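Local coordinates for hydrogenase expression/formation protein HypE (Desulfovibrio vulgaris subsp. vulgaris, PDB 2Z1U), which binds ATP and magnesium and probably takes part in the maturation of hydrogenases, at residues D103-I106 with L107-V110. Residues are numbered along the deposited sequence; the frame is centred on the assembly and turned at random.
Sequences DMDI and LERV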
loop_
_atom_site.group_PDB
_atom_site.type_symbol
_atom_site.label_atom_id
_atom_site.label_comp_id
_atom_site.label_asym_id
_atom_site.label_seq_id
_atom_site.Cartn_x
_atom_site.Cartn_y
_atom_site.Cartn_z
ATOM N N ASP A 103 -15.189 -12.715 -11.532
ATOM C CA ASP A 103 -15.174 -14.158 -11.261
ATOM C C ASP A 103 -14.428 -14.395 -9.937
ATOM O O ASP A 103 -13.264 -14.022 -9.793
ATOM C CB ASP A 103 -14.490 -14.878 -12.441
ATOM C CG ASP A 103 -14.492 -16.401 -12.317
ATOM O OD1 ASP A 103 -15.128 -16.963 -11.408
ATOM O OD2 ASP A 103 -13.849 -17.057 -13.173
ATOM N N MET A 104 -15.121 -14.993 -8.974
ATOM C CA MET A 104 -14.574 -15.222 -7.638
ATOM C C MET A 104 -13.430 -16.229 -7.604
ATOM O O MET A 104 -12.589 -16.174 -6.708
ATOM C CB MET A 104 -15.666 -15.698 -6.686
ATOM C CG MET A 104 -16.586 -14.617 -6.153
ATOM S SD MET A 104 -15.901 -13.510 -4.914
ATOM C CE MET A 104 -14.812 -14.561 -3.942
ATOM N N ASP A 105 -13.421 -17.170 -8.550
ATOM C CA ASP A 105 -12.317 -18.125 -8.628
ATOM C C ASP A 105 -11.016 -17.470 -9.084
ATOM O O ASP A 105 -9.936 -17.933 -8.723
ATOM C CB ASP A 105 -12.646 -19.330 -9.508
ATOM C CG ASP A 105 -11.635 -20.464 -9.334
ATOM O OD1 ASP A 105 -11.044 -20.901 -10.348
ATOM O OD2 ASP A 105 -11.419 -20.904 -8.175
ATOM N N ILE A 106 -11.122 -16.406 -9.881
ATOM C CA ILE A 106 -9.959 -15.581 -10.228
ATOM C C ILE A 106 -9.339 -15.028 -8.940
ATOM O O ILE A 106 -8.145 -15.183 -8.704
ATOM C CB ILE A 106 -10.320 -14.438 -11.220
ATOM C CG1 ILE A 106 -10.690 -15.024 -12.589
ATOM C CG2 ILE A 106 -9.165 -13.425 -11.331
ATOM C CD1 ILE A 106 -11.036 -13.990 -13.651
ATOM N N LEU A 107 -10.173 -14.425 -8.095
ATOM C CA LEU A 107 -9.730 -13.879 -6.814
ATOM C C LEU A 107 -9.074 -14.935 -5.917
ATOM O O LEU A 107 -7.990 -14.699 -5.384
ATOM C CB LEU A 107 -10.894 -13.196 -6.086
ATOM C CG LEU A 107 -10.603 -12.570 -4.719
ATOM C CD1 LEU A 107 -9.574 -11.440 -4.800
ATOM C CD2 LEU A 107 -11.903 -12.071 -4.098
ATOM N N GLU A 108 -9.722 -16.089 -5.763
ATOM C CA GLU A 108 -9.182 -17.179 -4.942
ATOM C C GLU A 108 -7.844 -17.736 -5.460
ATOM O O GLU A 108 -6.948 -18.019 -4.666
ATOM C CB GLU A 108 -10.208 -18.315 -4.767
ATOM C CG GLU A 108 -9.658 -19.506 -3.977
ATOM C CD GLU A 108 -10.724 -20.348 -3.303
ATOM O OE1 GLU A 108 -11.582 -20.936 -4.006
ATOM O OE2 GLU A 108 -10.676 -20.443 -2.060
ATOM N N ARG A 109 -7.719 -17.904 -6.775
ATOM C CA ARG A 109 -6.451 -18.315 -7.377
ATOM C C ARG A 109 -5.333 -17.306 -7.095
ATOM O O ARG A 109 -4.202 -17.690 -6.791
ATOM C CB ARG A 109 -6.602 -18.494 -8.883
ATOM C CG ARG A 109 -7.329 -19.772 -9.292
ATOM C CD ARG A 109 -7.130 -20.030 -10.786
ATOM N NE ARG A 109 -8.021 -19.210 -11.610
ATOM C CZ ARG A 109 -7.801 -18.887 -12.884
ATOM N NH1 ARG A 109 -6.701 -19.296 -13.519
ATOM N NH2 ARG A 109 -8.691 -18.138 -13.527
ATOM N N VAL A 110 -5.662 -16.019 -7.182
ATOM C CA VAL A 110 -4.685 -14.948 -6.937
ATOM C C VAL A 110 -4.282 -14.919 -5.461
ATOM O O VAL A 110 -3.092 -14.824 -5.133
ATOM C CB VAL A 110 -5.234 -13.578 -7.361
ATOM C CG1 VAL A 110 -4.317 -12.449 -6.858
ATOM C CG2 VAL A 110 -5.388 -13.515 -8.878
#
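Met104 to Val110 make the local i to i+3 and i to i+4 contacts of the first turns of helix 104-121, the helix of the beta-alpha-beta unit formed with strands 87-99 and 124-133. The alpha-helical hydrogen bonding begins with Glu108 N to Met104 O at 3.0 Å (N-H...O 164°), followed by Arg109 N to Asp105 O and Val110 N to Ile106 O. Ahead of them, Asp103 is the N-cap: its OD1 accepts a weak bond from Asp105 N at 3.3 Å. On the outer side, Arg109 crosses Asp105 at about a right angle, yet guanidinium and carboxylate planes differ by only 19°; Asp105 OD1 to Arg109 NE, 3.7 Å, is a long salt bridge. Arg109 NH2 also lies 3.8 Å from Ile106 CG1, and Phe64 gives the guanidinium a cation-pi partner. Asp105 OD2 comes within 4.2 Å of Glu108 OE1, a like-charge approach probably eased by the salt bridge of Glu108 to Arg29. Met104, bent at chi2 and chi3, runs beside Leu107, Met104 CE 3.8 Å from Leu107 CD2; Leu22 touches Met104 and Leu26 touches Leu107, both from helix 17-31. This is the N-capped start of a beta-alpha-beta crossover helix in the PurM-like N-terminal domain, the Leu107 side chain about 7 Å from a bound ATP.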